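Local coordinates for angiotensin-converting enzyme (Anopheles gambiae, PDB 6S1Y), which probably cleaves peptides as a zinc-dependent metalloprotease of the angiotensin-converting enzyme family, its active site here occupied by a gamma-linked glutamate dipeptide, at residues S201-E204 with Q205-D208; H222-V225 with R226-R230; T285-K288 with M289-G293; P306-F309 with W310-I314; E493-R496 with Y497-S500. All coordinates share one frame; numbering follows the deposited sequence.

Contact 1 (S201-E204 with Q205-D208)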
# COMPACT_ATOMS: atom_id res chain seq x y z
N SER A 201 -10.09 4.72 -19.82
CA SER A 201 -10.21 3.42 -20.47
C SER A 201 -8.87 2.90 -20.97
O SER A 201 -8.77 1.70 -21.27
CB SER A 201 -11.19 3.53 -21.65
OG SER A 201 -10.82 4.60 -22.51
N THR A 202 -7.87 3.76 -21.06
CA THR A 202 -6.52 3.33 -21.41
C THR A 202 -5.64 3.08 -20.18
O THR A 202 -4.43 2.89 -20.33
CB THR A 202 -5.84 4.39 -22.30
OG1 THR A 202 -5.35 5.47 -21.50
CG2 THR A 202 -6.79 4.94 -23.34
N PHE A 203 -6.22 3.08 -18.97
CA PHE A 203 -5.38 3.04 -17.78
C PHE A 203 -4.66 1.70 -17.63
O PHE A 203 -3.51 1.66 -17.20
CB PHE A 203 -6.19 3.33 -16.52
CG PHE A 203 -5.35 3.78 -15.36
CD1 PHE A 203 -4.74 5.03 -15.39
CD2 PHE A 203 -5.16 2.96 -14.26
CE1 PHE A 203 -3.94 5.46 -14.32
CE2 PHE A 203 -4.39 3.37 -13.18
CZ PHE A 203 -3.76 4.63 -13.20
N GLU A 204 -5.32 0.59 -17.96
CA GLU A 204 -4.62 -0.68 -17.89
C GLU A 204 -3.36 -0.65 -18.76
O GLU A 204 -2.31 -1.16 -18.36
CB GLU A 204 -5.52 -1.83 -18.31
CG GLU A 204 -4.86 -3.16 -18.11
CD GLU A 204 -5.83 -4.29 -18.11
OE1 GLU A 204 -7.02 -4.04 -18.41
OE2 GLU A 204 -5.39 -5.44 -17.81
N GLN A 205 -3.43 -0.01 -19.93
CA GLN A 205 -2.26 0.06 -20.80
C GLN A 205 -1.19 0.96 -20.20
O GLN A 205 0.00 0.67 -20.30
CB GLN A 205 -2.67 0.56 -22.18
CG GLN A 205 -1.54 0.50 -23.20
CD GLN A 205 -1.08 -0.92 -23.46
OE1 GLN A 205 -1.87 -1.77 -23.92
NE2 GLN A 205 0.19 -1.20 -23.16
N GLN A 206 -1.59 2.06 -19.57
CA GLN A 206 -0.61 2.95 -18.97
C GLN A 206 0.22 2.23 -17.94
O GLN A 206 1.42 2.50 -17.79
CB GLN A 206 -1.31 4.15 -18.35
CG GLN A 206 -2.09 4.98 -19.37
CD GLN A 206 -2.66 6.24 -18.75
OE1 GLN A 206 -2.02 6.87 -17.90
NE2 GLN A 206 -3.88 6.59 -19.15
N VAL A 207 -0.39 1.30 -17.21
CA VAL A 207 0.31 0.57 -16.15
C VAL A 207 1.31 -0.41 -16.75
O VAL A 207 2.45 -0.53 -16.29
CB VAL A 207 -0.71 -0.13 -15.24
CG1 VAL A 207 -0.01 -1.16 -14.39
CG2 VAL A 207 -1.42 0.91 -14.36
N ASP A 208 0.89 -1.14 -17.79
CA ASP A 208 1.82 -1.96 -18.56
C ASP A 208 2.98 -1.12 -19.10
O ASP A 208 4.13 -1.55 -19.08
CB ASP A 208 1.10 -2.65 -19.73
CG ASP A 208 0.04 -3.65 -19.28
OD1 ASP A 208 -0.05 -4.00 -18.07
OD2 ASP A 208 -0.73 -4.10 -20.16
O HOH W 1 -6.35 0.17 -21.29
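The first turn of helix 203-233 is where T202 meets Q206, side chain against side chain, at the point where the chain enters the helix. The amide nitrogen NE2 of Q206 donates to OG1 of T202 over 3.0 Å, with an N-H...O angle of 163° and the hydroxyl lying close to the plane of the amide. T202 can offer that oxygen because its OG1 sits between the backbone N and the carbonyl carbon (chi1 79°), while the Q206 chain runs back extended from CG. The backbone repeats the link, Q206 N donating to T202 O at 3.1 Å. T202 occupies the N-cap position, yet its side chain makes no capping bond; OG1 is hydrogen-bonded to D200 OD1 as well as to Q206.

One residue on, the F203 ring crosses the Q206 side chain at about a right angle, ring and amide planes 65° apart, with CD1 lying 4.1 Å from Q206 CD. The far side of the same ring reaches V207, whose CG2 is 4.0 Å from F203 CE2, an apolar pair one helical turn apart. Both are buried and pack on helix 495-514, so they lie on the inward side of the helix, and F203 also stacks on the ring of Y198. E204 and D208 lie on another flank, their carboxylates spread apart: OE2 of E204 is 5.4 Å from OD2 of D208. Each has its own partner on helix 431-447, E204 in a salt bridge with R447 and D208 in a hydrogen bond with the Y436 hydroxyl.

Contact 2 (H222-V225 with R226-R230)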
# COMPACT_ATOMS: atom_id res chain seq x y z
N HIS A 222 17.81 -6.22 -9.33
CA HIS A 222 17.64 -7.64 -9.08
C HIS A 222 18.94 -8.41 -9.30
O HIS A 222 19.28 -9.29 -8.51
CB HIS A 222 16.56 -8.17 -10.02
CG HIS A 222 16.39 -9.65 -9.99
ND1 HIS A 222 17.31 -10.52 -10.54
CD2 HIS A 222 15.41 -10.42 -9.47
CE1 HIS A 222 16.91 -11.76 -10.34
NE2 HIS A 222 15.76 -11.73 -9.70
N ALA A 223 19.67 -8.09 -10.36
CA ALA A 223 20.89 -8.84 -10.66
C ALA A 223 21.97 -8.58 -9.62
O ALA A 223 22.72 -9.49 -9.26
CB ALA A 223 21.39 -8.47 -12.05
N TYR A 224 22.08 -7.35 -9.13
CA TYR A 224 23.08 -7.06 -8.10
C TYR A 224 22.73 -7.75 -6.79
O TYR A 224 23.58 -8.39 -6.16
CB TYR A 224 23.21 -5.55 -7.91
CG TYR A 224 24.36 -5.18 -6.99
CD1 TYR A 224 25.65 -5.10 -7.48
CD2 TYR A 224 24.16 -4.97 -5.63
CE1 TYR A 224 26.71 -4.80 -6.66
CE2 TYR A 224 25.23 -4.64 -4.78
CZ TYR A 224 26.50 -4.56 -5.31
OH TYR A 224 27.56 -4.26 -4.50
N VAL A 225 21.47 -7.65 -6.37
CA VAL A 225 21.05 -8.30 -5.12
C VAL A 225 21.33 -9.80 -5.19
O VAL A 225 21.89 -10.39 -4.26
CB VAL A 225 19.56 -8.02 -4.84
CG1 VAL A 225 19.05 -8.82 -3.64
CG2 VAL A 225 19.35 -6.53 -4.59
N ARG A 226 20.95 -10.44 -6.30
CA ARG A 226 21.18 -11.87 -6.44
C ARG A 226 22.67 -12.19 -6.35
O ARG A 226 23.07 -13.16 -5.70
CB ARG A 226 20.59 -12.36 -7.75
CG ARG A 226 20.93 -13.81 -8.13
CD ARG A 226 20.16 -14.27 -9.37
NE ARG A 226 20.54 -13.55 -10.57
CZ ARG A 226 19.92 -13.70 -11.75
NH1 ARG A 226 18.91 -14.53 -11.86
NH2 ARG A 226 20.32 -13.00 -12.82
N TYR A 227 23.51 -11.39 -7.00
CA TYR A 227 24.95 -11.62 -6.91
C TYR A 227 25.44 -11.55 -5.47
O TYR A 227 26.21 -12.41 -5.02
CB TYR A 227 25.67 -10.60 -7.79
CG TYR A 227 27.17 -10.62 -7.62
CD1 TYR A 227 27.80 -9.84 -6.64
CD2 TYR A 227 27.95 -11.40 -8.44
CE1 TYR A 227 29.17 -9.87 -6.48
CE2 TYR A 227 29.31 -11.43 -8.31
CZ TYR A 227 29.92 -10.68 -7.33
OH TYR A 227 31.27 -10.76 -7.23
N LYS A 228 24.99 -10.54 -4.70
CA LYS A 228 25.46 -10.39 -3.32
C LYS A 228 24.90 -11.48 -2.41
O LYS A 228 25.59 -11.98 -1.53
CB LYS A 228 25.09 -9.01 -2.76
CG LYS A 228 25.71 -7.85 -3.49
CD LYS A 228 27.25 -7.78 -3.32
CE LYS A 228 27.65 -6.77 -2.26
NZ LYS A 228 29.12 -6.74 -2.12
N LEU A 229 23.64 -11.86 -2.59
CA LEU A 229 23.10 -12.94 -1.76
C LEU A 229 23.84 -14.25 -2.02
O LEU A 229 24.08 -15.03 -1.10
CB LEU A 229 21.62 -13.12 -2.01
CG LEU A 229 20.71 -12.01 -1.49
CD1 LEU A 229 19.32 -12.23 -2.02
CD2 LEU A 229 20.68 -12.00 0.04
N ARG A 230 24.24 -14.49 -3.27
CA ARG A 230 24.99 -15.70 -3.58
C ARG A 230 26.38 -15.67 -2.96
O ARG A 230 26.88 -16.71 -2.53
CB ARG A 230 25.09 -15.89 -5.10
CG ARG A 230 25.89 -17.07 -5.51
CD ARG A 230 25.71 -17.38 -7.01
NE ARG A 230 26.59 -18.46 -7.45
CZ ARG A 230 27.88 -18.28 -7.74
NH1 ARG A 230 28.44 -17.07 -7.65
NH2 ARG A 230 28.63 -19.30 -8.13
O HOH W 2 22.88 -11.87 -10.79
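H222 and R226 meet at nearly perpendicular planes, the imidazole turned 83° from the guanidinium. The ring comes edge first: its CE1 stands over one face of the R226 guanidinium, displaced toward the rim, 3.7 Å from NH1. Both side chains leave the backbone with CG anti to N (chi1 174° and 172°), and a bend at chi3 in R226 brings its flat end under the imidazole edge, the two side chains crossing obliquely. A water in the guanidinium plane accepts from R226 NE at 2.9 Å and donates to A223 O, tying the arginine back to its own helix. The terminal nitrogens are satisfied by backbone carbonyls: NH1 by G242 O, NH2 by H593 O and G595 O, while H222 NE2 bonds to G468 O.

All this lies on a regular part of the long helix 203-233, whose i to i+4 backbone bonds continue straight through, L229 N reaching V225 O at 2.8 Å. On a second flank Y224 and K228 run side by side and point the same way. The lysine chain, bent at chi2 and chi3, follows the tyrosine from K228 CG, 3.5 Å from Y224 CE2, to K228 CE, 3.4 Å from Y224 OH. Helix 577-590 packs against the same tyrosine. V225 and L229 also point the same way, CG1 of V225 lying 3.8 Å from CD1 of L229; V225 packs onward against helix 414-429, and L229 on I244.

Contact 3 (T285-K288 with M289-G293)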
# COMPACT_ATOMS: atom_id res chain seq x y z
N THR A 285 9.80 6.01 21.27
CA THR A 285 8.60 5.22 21.53
C THR A 285 7.68 5.38 20.34
O THR A 285 7.86 6.26 19.51
CB THR A 285 7.88 5.72 22.80
OG1 THR A 285 7.48 7.07 22.57
CG2 THR A 285 8.77 5.62 24.03
N PRO A 286 6.65 4.54 20.25
CA PRO A 286 5.64 4.76 19.21
C PRO A 286 5.04 6.15 19.23
O PRO A 286 4.89 6.77 18.16
CB PRO A 286 4.61 3.67 19.52
CG PRO A 286 5.46 2.55 20.09
CD PRO A 286 6.52 3.23 20.91
N ILE A 287 4.69 6.67 20.40
CA ILE A 287 4.04 7.98 20.46
C ILE A 287 4.99 9.06 19.98
O ILE A 287 4.60 9.95 19.21
CB ILE A 287 3.51 8.27 21.88
CG1 ILE A 287 2.05 7.84 21.99
CG2 ILE A 287 3.64 9.73 22.23
CD1 ILE A 287 1.57 7.69 23.43
N LYS A 288 6.24 9.03 20.44
CA LYS A 288 7.24 9.96 19.91
C LYS A 288 7.26 9.90 18.38
O LYS A 288 7.35 10.93 17.72
CB LYS A 288 8.61 9.64 20.51
CG LYS A 288 9.77 10.48 19.99
CD LYS A 288 9.64 11.96 20.31
CE LYS A 288 10.97 12.70 20.11
NZ LYS A 288 10.79 14.19 19.96
N MET A 289 7.13 8.69 17.81
CA MET A 289 7.22 8.56 16.35
C MET A 289 6.06 9.27 15.67
O MET A 289 6.27 9.98 14.67
CB MET A 289 7.25 7.08 15.95
CG MET A 289 8.54 6.38 16.31
SD MET A 289 8.38 4.58 16.41
CE MET A 289 8.25 4.15 14.66
N PHE A 290 4.85 9.12 16.20
CA PHE A 290 3.71 9.84 15.62
C PHE A 290 3.79 11.34 15.87
O PHE A 290 3.37 12.13 15.01
CB PHE A 290 2.41 9.26 16.18
CG PHE A 290 2.04 7.93 15.60
CD1 PHE A 290 2.52 6.76 16.16
CD2 PHE A 290 1.21 7.84 14.50
CE1 PHE A 290 2.19 5.53 15.62
CE2 PHE A 290 0.88 6.62 13.96
CZ PHE A 290 1.37 5.46 14.53
N GLN A 291 4.34 11.75 17.01
CA GLN A 291 4.54 13.17 17.27
C GLN A 291 5.44 13.79 16.21
O GLN A 291 5.15 14.87 15.70
CB GLN A 291 5.12 13.35 18.67
CG GLN A 291 4.08 13.28 19.77
CD GLN A 291 4.68 13.19 21.17
OE1 GLN A 291 5.78 12.67 21.37
NE2 GLN A 291 3.93 13.70 22.16
N MET A 292 6.50 13.09 15.82
CA MET A 292 7.37 13.64 14.79
C MET A 292 6.70 13.69 13.43
O MET A 292 6.96 14.62 12.65
CB MET A 292 8.66 12.83 14.73
CG MET A 292 9.53 13.15 15.93
SD MET A 292 10.98 12.11 15.97
CE MET A 292 11.86 12.79 14.56
N GLY A 293 5.82 12.74 13.11
CA GLY A 293 5.09 12.84 11.86
C GLY A 293 4.06 13.96 11.89
O GLY A 293 3.82 14.62 10.87
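F290 meets P286 through its ring edge: CD1 lies 3.1 Å from P286 O, with the oxygen in the plane of the ring. The same carbonyl accepts the F290 backbone N-H at 3.1 Å, so the amide and the aromatic edge of one residue both close on one oxygen. M289 turns back over the turn before it, its SD 3.6 Å from T285 O and 3.9 Å from P286 CA, and a bend at chi3 folds the methyl away.

Next comes the start of helix 286-299 itself. T285 is its N-cap, and OG1 accepts from K288 N at 3.1 Å over a nearly straight N-H...O angle of 168°. P286 follows in the first turn.

On the outer flank Q291 crosses I287 obliquely, OE1 3.7 Å from I287 CG2, while the aliphatic part of K288 runs across the glutamine at about a right angle. Farther out, CE of K288 approaches M292 SD at 4.2 Å. M289 and F290 face the other way, both packing on V355 of helix 349-368, the helix that carries the zinc ligands H357 and H361; F290 and Q291 also touch W310 of helix 307-312.

Contact 4 (P306-F309 with W310-I314)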
# COMPACT_ATOMS: atom_id res chain seq x y z
N PRO A 306 -6.00 16.25 15.57
CA PRO A 306 -6.93 16.56 16.67
C PRO A 306 -6.74 15.63 17.85
O PRO A 306 -6.17 14.53 17.74
CB PRO A 306 -8.31 16.36 16.03
CG PRO A 306 -8.06 15.30 14.93
CD PRO A 306 -6.67 15.61 14.41
N GLN A 307 -7.26 16.07 18.99
CA GLN A 307 -7.14 15.29 20.22
C GLN A 307 -7.89 13.97 20.12
O GLN A 307 -7.47 12.97 20.70
CB GLN A 307 -7.63 16.12 21.43
CG GLN A 307 -7.49 15.42 22.76
CD GLN A 307 -6.04 15.25 23.16
OE1 GLN A 307 -5.19 16.11 22.87
NE2 GLN A 307 -5.73 14.11 23.79
N THR A 308 -9.03 13.96 19.43
CA THR A 308 -9.74 12.70 19.19
C THR A 308 -8.78 11.63 18.64
O THR A 308 -8.83 10.45 19.04
CB THR A 308 -10.90 12.92 18.23
OG1 THR A 308 -11.83 13.84 18.83
CG2 THR A 308 -11.63 11.63 17.94
N PHE A 309 -7.88 12.02 17.74
CA PHE A 309 -6.92 11.06 17.19
C PHE A 309 -6.10 10.40 18.29
O PHE A 309 -5.91 9.17 18.28
CB PHE A 309 -5.98 11.74 16.20
CG PHE A 309 -4.85 10.87 15.79
CD1 PHE A 309 -3.69 10.81 16.55
CD2 PHE A 309 -4.96 10.06 14.67
CE1 PHE A 309 -2.65 9.97 16.19
CE2 PHE A 309 -3.91 9.22 14.30
CZ PHE A 309 -2.76 9.17 15.06
N TRP A 310 -5.56 11.20 19.23
CA TRP A 310 -4.74 10.65 20.30
C TRP A 310 -5.57 9.83 21.30
O TRP A 310 -5.06 8.87 21.88
CB TRP A 310 -3.99 11.76 21.05
CG TRP A 310 -3.03 12.52 20.18
CD1 TRP A 310 -3.20 13.77 19.66
CD2 TRP A 310 -1.77 12.05 19.71
NE1 TRP A 310 -2.11 14.12 18.91
CE2 TRP A 310 -1.22 13.08 18.91
CE3 TRP A 310 -1.05 10.86 19.87
CZ2 TRP A 310 0.03 12.95 18.28
CZ3 TRP A 310 0.18 10.74 19.26
CH2 TRP A 310 0.71 11.78 18.48
N ASP A 311 -6.83 10.21 21.52
CA ASP A 311 -7.64 9.52 22.53
C ASP A 311 -8.00 8.12 22.08
O ASP A 311 -7.89 7.16 22.84
CB ASP A 311 -8.94 10.27 22.82
CG ASP A 311 -8.72 11.61 23.50
OD1 ASP A 311 -7.70 11.78 24.22
OD2 ASP A 311 -9.61 12.48 23.31
N LYS A 312 -8.44 7.99 20.82
CA LYS A 312 -9.09 6.78 20.32
C LYS A 312 -8.21 5.93 19.41
O LYS A 312 -8.61 4.82 19.07
CB LYS A 312 -10.38 7.18 19.58
CG LYS A 312 -11.39 7.91 20.48
CD LYS A 312 -12.61 8.38 19.69
CE LYS A 312 -13.64 9.04 20.60
NZ LYS A 312 -14.75 9.71 19.84
N SER A 313 -7.03 6.41 19.01
CA SER A 313 -6.14 5.61 18.18
C SER A 313 -5.49 4.49 18.97
O SER A 313 -5.33 4.56 20.19
CB SER A 313 -5.06 6.47 17.54
OG SER A 313 -5.60 7.25 16.47
N ILE A 314 -5.13 3.42 18.25
CA ILE A 314 -4.38 2.29 18.79
C ILE A 314 -3.01 2.33 18.11
O ILE A 314 -2.89 2.00 16.92
CB ILE A 314 -5.10 0.97 18.52
CG1 ILE A 314 -6.49 0.95 19.16
CG2 ILE A 314 -4.27 -0.19 19.01
CD1 ILE A 314 -7.30 -0.32 18.82
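F309 O is gripped twice by S313, once through its hydroxyl and once through its backbone N-H. The side-chain bond, S313 OG to F309 O, is the shorter at 2.7 Å; the amide S313 N reaches the same oxygen at 3.1 Å with a bent N-H...O angle of 137°. The serine hydroxyl sits beside its own backbone N (chi1 -75°); this torsion also places OG over one face of the F309 ring, 3.4 Å from CE2 and offset toward the rim. OG is further hydrogen-bonded to I341 N on strand 339-342.

Along the same short helix, 307-312, a polar pair joins residues four apart. Q307 NE2 donates to D311 OD1 at 3.1 Å, nearly straight and within the amide plane, but it meets the oxygen from above the carboxylate plane. One residue on, T308 and K312 cross, T308 CG2 3.8 Å from K312 CD.

F309 and W310 form a T-shaped pair. The edge of the phenylalanine points to the face of the indole, planes at 89°, CD1 being 3.9 Å from W310 CD2. W310 reaches F290 and Q291 of helix 286-299 with the CH2 corner of its indole.

S313 is the first residue to leave helical geometry, and its doubled hold on F309 O probably steadies the chain there, while the hydroxyl ties that end to the neighbouring strand; the Q307-D311 bond links two exposed residues one turn apart.

Contact 5 (E493-R496 with Y497-S500). With KSN ((2~{S})-2-[[(4~{S})-4-azanyl-5-oxidanyl-5-oxidanylidene-pentanoyl]amino]pentanedioic acid), chain H.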
# COMPACT_ATOMS: atom_id res chain seq x y z
N GLU A 493 -8.16 -3.66 -2.98
CA GLU A 493 -7.50 -3.39 -4.25
C GLU A 493 -6.05 -2.99 -4.02
O GLU A 493 -5.74 -2.29 -3.06
CB GLU A 493 -8.28 -2.28 -4.97
CG GLU A 493 -7.89 -2.06 -6.40
CD GLU A 493 -6.96 -0.87 -6.56
OE1 GLU A 493 -6.31 -0.49 -5.58
OE2 GLU A 493 -6.90 -0.35 -7.68
N TYR A 494 -5.14 -3.47 -4.89
CA TYR A 494 -3.72 -3.22 -4.69
C TYR A 494 -3.09 -2.31 -5.73
O TYR A 494 -2.00 -1.78 -5.49
CB TYR A 494 -2.92 -4.53 -4.64
CG TYR A 494 -1.69 -4.48 -3.73
CD1 TYR A 494 -1.82 -4.58 -2.36
CD2 TYR A 494 -0.41 -4.33 -4.26
CE1 TYR A 494 -0.71 -4.55 -1.53
CE2 TYR A 494 0.70 -4.30 -3.45
CZ TYR A 494 0.54 -4.40 -2.08
OH TYR A 494 1.65 -4.36 -1.30
N LEU A 495 -3.75 -2.09 -6.86
CA LEU A 495 -3.19 -1.18 -7.86
C LEU A 495 -3.01 0.23 -7.30
O LEU A 495 -2.14 0.97 -7.78
CB LEU A 495 -4.08 -1.14 -9.11
CG LEU A 495 -3.39 -0.41 -10.27
CD1 LEU A 495 -2.45 -1.36 -10.99
CD2 LEU A 495 -4.41 0.17 -11.24
N ARG A 496 -3.80 0.62 -6.30
CA ARG A 496 -3.56 1.89 -5.62
C ARG A 496 -2.09 2.10 -5.27
O ARG A 496 -1.57 3.22 -5.36
CB ARG A 496 -4.40 1.97 -4.33
CG ARG A 496 -4.20 0.81 -3.37
CD ARG A 496 -5.22 0.82 -2.23
NE ARG A 496 -6.59 0.61 -2.70
CZ ARG A 496 -7.66 0.68 -1.90
NH1 ARG A 496 -7.50 0.93 -0.62
NH2 ARG A 496 -8.89 0.49 -2.39
N TYR A 497 -1.39 1.03 -4.85
CA TYR A 497 -0.01 1.19 -4.41
C TYR A 497 0.94 1.31 -5.61
O TYR A 497 1.90 2.07 -5.57
CB TYR A 497 0.40 0.04 -3.49
CG TYR A 497 -0.52 -0.12 -2.28
CD1 TYR A 497 -0.37 0.70 -1.14
CD2 TYR A 497 -1.51 -1.08 -2.26
CE1 TYR A 497 -1.21 0.55 -0.05
CE2 TYR A 497 -2.36 -1.22 -1.17
CZ TYR A 497 -2.20 -0.40 -0.07
OH TYR A 497 -3.02 -0.57 1.02
N PHE A 498 0.65 0.61 -6.70
CA PHE A 498 1.41 0.81 -7.93
C PHE A 498 1.31 2.26 -8.40
O PHE A 498 2.32 2.92 -8.69
CB PHE A 498 0.90 -0.15 -9.02
CG PHE A 498 1.68 -0.06 -10.30
CD1 PHE A 498 1.40 0.93 -11.23
CD2 PHE A 498 2.69 -0.96 -10.58
CE1 PHE A 498 2.13 1.01 -12.42
CE2 PHE A 498 3.41 -0.89 -11.76
CZ PHE A 498 3.13 0.11 -12.68
N VAL A 499 0.09 2.78 -8.48
CA VAL A 499 -0.11 4.16 -8.91
C VAL A 499 0.61 5.11 -7.96
O VAL A 499 1.33 6.02 -8.39
CB VAL A 499 -1.61 4.47 -9.01
CG1 VAL A 499 -1.85 5.91 -9.38
CG2 VAL A 499 -2.23 3.59 -10.06
N SER A 500 0.44 4.90 -6.65
CA SER A 500 1.14 5.72 -5.67
C SER A 500 2.65 5.75 -5.91
O SER A 500 3.28 6.80 -5.81
CB SER A 500 0.88 5.18 -4.26
OG SER A 500 1.75 5.82 -3.36
C10 KSN H . -6.79 -0.98 4.60
C13 KSN H . -2.70 1.15 3.96
C17 KSN H . 1.86 -3.22 2.26
C02 KSN H . 1.98 -1.69 2.16
C03 KSN H . 0.75 -0.89 2.61
C04 KSN H . -0.23 -1.60 3.53
C05 KSN H . -0.44 -0.93 4.92
C07 KSN H . -2.91 -0.31 4.46
C08 KSN H . -4.27 -0.55 5.10
C09 KSN H . -5.43 -0.45 4.10
N01 KSN H . 2.29 -1.29 0.78
N06 KSN H . -1.74 -0.38 5.34
O11 KSN H . -6.82 -1.77 5.60
O12 KSN H . -7.88 -0.65 4.03
O14 KSN H . -2.28 2.00 4.79
O15 KSN H . -2.90 1.48 2.78
O16 KSN H . 0.46 -0.92 5.70
O18 KSN H . 2.15 -3.77 3.35
O19 KSN H . 1.49 -3.96 1.31
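The aromatic contact is between Y494 and Y497, whose side chains cross at about a right angle while the ring planes are 47° apart, neither stacked nor edge-to-face. Y497 CD2 stands over the centre of the Y494 ring, and is 3.5 Å from Y494 CD1. R496 CG lies over one face of the Y497 ring in a CH-pi contact, 3.8 Å from the centroid, and the ligand's N01 lies over the opposite face. R496 runs alongside the tyrosine because its CG is held between backbone N and carbonyl carbon (chi1 55°).

Polar bonds begin at E493, which caps the turn entering helix 495-514. Its OE1 takes two donors from R496, the backbone N at 2.8 Å on the syn side and NE at 3.1 Å on the anti side, the second forming a salt bridge. They come from opposite faces of the carboxylate plane, which probably helps to set the arginine's course past Y497. E493 OE2 is hydrogen-bonded to the Y198 hydroxyl. Y497 N donates to Y494 O at 2.9 Å, from above the carbonyl plane.

L495 adds aliphatic packing, touching F498 CB through CD1 and V499 CG2 through CG, facing helix 203-233.

The ligand is held by both hydroxyls: Y494 OH donates to O19 of the bound dipeptide at 2.6 Å and Y497 OH to O15 at 2.7 Å. These are two carboxylates of the same ligand, and K485 and Q255 also bond to it. With E385, a zinc ligand, packing against R496 and Y497, the two tyrosines form part of the wall of the metallopeptidase active site.

Along the chain the five contacts come in the order of their numbers, all on or at the ends of helices of the angiotensin-converting enzyme fold. Contacts 1 and 2 share helix 203-233, their centres 31 Å apart. Contact 1 packs directly on contact 5, F203 and V207 against L495, F498 and V499, so the helix start lies behind the turn carrying the ligand-binding tyrosines. Contacts 3 and 4 sit on the consecutive helices 286-299 and 307-312 and touch through F290 and W310, with centres 13 Å apart. That pair lies across the chain's centre from contact 1, and its nearest atoms are about 15 and 16 Å from contact 5.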